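Long-range contact in fibrillarin-like rRNA/tRNA 2'-O-methyltransferase (Methanocaldococcus jannaschii, PDB 1FBN), which probably transfers methyl groups from S-adenosyl-L-methionine to ribose 2'-hydroxyls of rRNA and tRNA, at sites chosen by a guide RNA within box C/D ribonucleoprotein particles: residues E142-I147 with W166-G171. Residues are numbered along the deposited sequence; the frame is centred on the assembly and turned at random.
Sequences EKVDVI and WFLKKG
Lys169 lays its extended aliphatic chain over the backbone of Val144, its CG 3.2 Å from Val144 O, and runs alongside Asp145, pointing the same way. At its end NZ forms a salt bridge with Asp145 OD1 at 3.1 Å, approaching from above the carboxylate plane, while OD2 accepts a hydrogen bond from Lys77 N. An alanine in place of Asp145 would probably leave the ammonium of Lys169 without its carboxylate mate, and Lys77 N without its side-chain acceptor. The backbones join in a short parallel bridge: Val144 N donates to Phe167 O (2.8 Å) and Lys169 N to Val144 O (3.1 Å, 171° at the hydrogen). In the Rossmann-like methyltransferase fold, the bridge ties the start of central strand 144-149 to the short strand 168-169 that follows helix 156-167, just before the chain enters neighbouring parallel strand 172-179. Leu168 has CG anti to the backbone N (chi1 -162°), and its CD1 touches the carbonyl oxygens of both Val144 and Asp145 (3.4 Å each) and lies 4.0 Å from Val144 CG2. Ile147 CD1 packs against Leu168 CB. The exposed Lys143, bent at chi2 (-60°), rests CD on Phe167 O and makes a weak hydrogen bond from NZ to Trp166 O.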
loop_
_atom_site.group_PDB
_atom_site.type_symbol
_atom_site.label_atom_id
_atom_site.label_comp_id
_atom_site.label_asym_id
_atom_site.label_seq_id
_atom_site.Cartn_x
_atom_site.Cartn_y
_atom_site.Cartn_z
ATOM N N GLU A 142 10.481 12.909 -6.032
ATOM C CA GLU A 142 11.670 12.404 -6.703
ATOM C C GLU A 142 11.340 11.027 -7.266
ATOM O O GLU A 142 10.310 10.451 -6.917
ATOM C CB GLU A 142 12.822 12.296 -5.706
ATOM C CG GLU A 142 13.059 13.583 -4.925
ATOM C CD GLU A 142 14.514 13.810 -4.561
ATOM O OE1 GLU A 142 15.390 13.054 -5.042
ATOM O OE2 GLU A 142 14.784 14.769 -3.805
ATOM N N LYS A 143 12.196 10.499 -8.138
ATOM C CA LYS A 143 11.951 9.176 -8.709
ATOM C C LYS A 143 11.740 8.154 -7.588
ATOM O O LYS A 143 12.503 8.109 -6.620
ATOM C CB LYS A 143 13.094 8.761 -9.637
ATOM C CG LYS A 143 13.024 9.388 -11.035
ATOM C CD LYS A 143 11.732 8.997 -11.752
ATOM C CE LYS A 143 11.807 9.168 -13.267
ATOM N NZ LYS A 143 11.926 10.585 -13.706
ATOM N N VAL A 144 10.664 7.382 -7.696
ATOM C CA VAL A 144 10.323 6.396 -6.679
ATOM C C VAL A 144 10.588 4.947 -7.068
ATOM O O VAL A 144 10.687 4.610 -8.248
ATOM C CB VAL A 144 8.837 6.542 -6.232
ATOM C CG1 VAL A 144 8.572 7.963 -5.725
ATOM C CG2 VAL A 144 7.894 6.200 -7.377
ATOM N N ASP A 145 10.695 4.096 -6.051
ATOM C CA ASP A 145 10.934 2.666 -6.235
ATOM C C ASP A 145 9.614 1.915 -6.351
ATOM O O ASP A 145 9.515 0.909 -7.046
ATOM C CB ASP A 145 11.706 2.110 -5.039
ATOM C CG ASP A 145 13.021 2.815 -4.820
ATOM O OD1 ASP A 145 13.957 2.559 -5.602
ATOM O OD2 ASP A 145 13.115 3.631 -3.881
ATOM N N VAL A 146 8.601 2.414 -5.651
ATOM C CA VAL A 146 7.295 1.778 -5.647
ATOM C C VAL A 146 6.156 2.792 -5.646
ATOM O O VAL A 146 6.265 3.874 -5.072
ATOM C CB VAL A 146 7.120 0.886 -4.370
ATOM C CG1 VAL A 146 5.754 0.199 -4.370
ATOM C CG2 VAL A 146 8.231 -0.151 -4.275
ATOM N N ILE A 147 5.084 2.453 -6.350
ATOM C CA ILE A 147 3.888 3.281 -6.352
ATOM C C ILE A 147 2.803 2.362 -5.806
ATOM O O ILE A 147 2.660 1.222 -6.262
ATOM C CB ILE A 147 3.466 3.752 -7.765
ATOM C CG1 ILE A 147 4.473 4.762 -8.321
ATOM C CG2 ILE A 147 2.088 4.406 -7.699
ATOM C CD1 ILE A 147 4.122 5.273 -9.710
ATOM N N TRP A 166 5.913 9.262 -15.089
ATOM C CA TRP A 166 6.509 10.409 -14.429
ATOM C C TRP A 166 7.503 10.104 -13.316
ATOM O O TRP A 166 8.607 10.647 -13.314
ATOM C CB TRP A 166 5.415 11.321 -13.865
ATOM C CG TRP A 166 4.821 12.238 -14.877
ATOM C CD1 TRP A 166 3.728 12.001 -15.657
ATOM C CD2 TRP A 166 5.304 13.540 -15.243
ATOM N NE1 TRP A 166 3.500 13.072 -16.490
ATOM C CE2 TRP A 166 4.454 14.030 -16.260
ATOM C CE3 TRP A 166 6.376 14.339 -14.815
ATOM C CZ2 TRP A 166 4.639 15.284 -16.858
ATOM C CZ3 TRP A 166 6.561 15.586 -15.408
ATOM C CH2 TRP A 166 5.696 16.044 -16.419
ATOM N N PHE A 167 7.133 9.198 -12.410
ATOM C CA PHE A 167 7.958 8.904 -11.240
ATOM C C PHE A 167 8.581 7.527 -11.017
ATOM O O PHE A 167 9.559 7.419 -10.276
ATOM C CB PHE A 167 7.161 9.264 -9.983
ATOM C CG PHE A 167 6.488 10.599 -10.060
ATOM C CD1 PHE A 167 7.234 11.768 -10.069
ATOM C CD2 PHE A 167 5.107 10.687 -10.160
ATOM C CE1 PHE A 167 6.613 13.011 -10.179
ATOM C CE2 PHE A 167 4.477 11.922 -10.270
ATOM C CZ PHE A 167 5.232 13.087 -10.280
ATOM N N LEU A 168 8.044 6.481 -11.632
ATOM C CA LEU A 168 8.575 5.146 -11.386
ATOM C C LEU A 168 9.859 4.762 -12.120
ATOM O O LEU A 168 9.934 4.815 -13.349
ATOM C CB LEU A 168 7.484 4.098 -11.605
ATOM C CG LEU A 168 7.714 2.713 -11.001
ATOM C CD1 LEU A 168 8.076 2.824 -9.524
ATOM C CD2 LEU A 168 6.459 1.886 -11.182
ATOM N N LYS A 169 10.868 4.373 -11.342
ATOM C CA LYS A 169 12.159 3.948 -11.874
ATOM C C LYS A 169 11.942 2.700 -12.711
ATOM O O LYS A 169 11.013 1.939 -12.449
ATOM C CB LYS A 169 13.112 3.575 -10.732
ATOM C CG LYS A 169 13.490 4.706 -9.799
ATOM C CD LYS A 169 14.412 4.198 -8.710
ATOM C CE LYS A 169 14.878 5.321 -7.813
ATOM N NZ LYS A 169 15.726 4.789 -6.715
ATOM N N LYS A 170 12.790 2.492 -13.716
ATOM C CA LYS A 170 12.688 1.294 -14.552
ATOM C C LYS A 170 13.108 0.138 -13.646
ATOM O O LYS A 170 14.145 0.204 -12.988
ATOM C CB LYS A 170 13.617 1.388 -15.768
ATOM C CG LYS A 170 13.361 0.309 -16.816
ATOM C CD LYS A 170 14.584 -0.571 -17.069
ATOM C CE LYS A 170 15.711 0.196 -17.750
ATOM N NZ LYS A 170 16.865 -0.688 -18.089
ATOM N N GLY A 171 12.294 -0.910 -13.595
ATOM C CA GLY A 171 12.599 -2.027 -12.720
ATOM C C GLY A 171 11.860 -1.859 -11.398
ATOM O O GLY A 171 11.820 -2.773 -10.579
#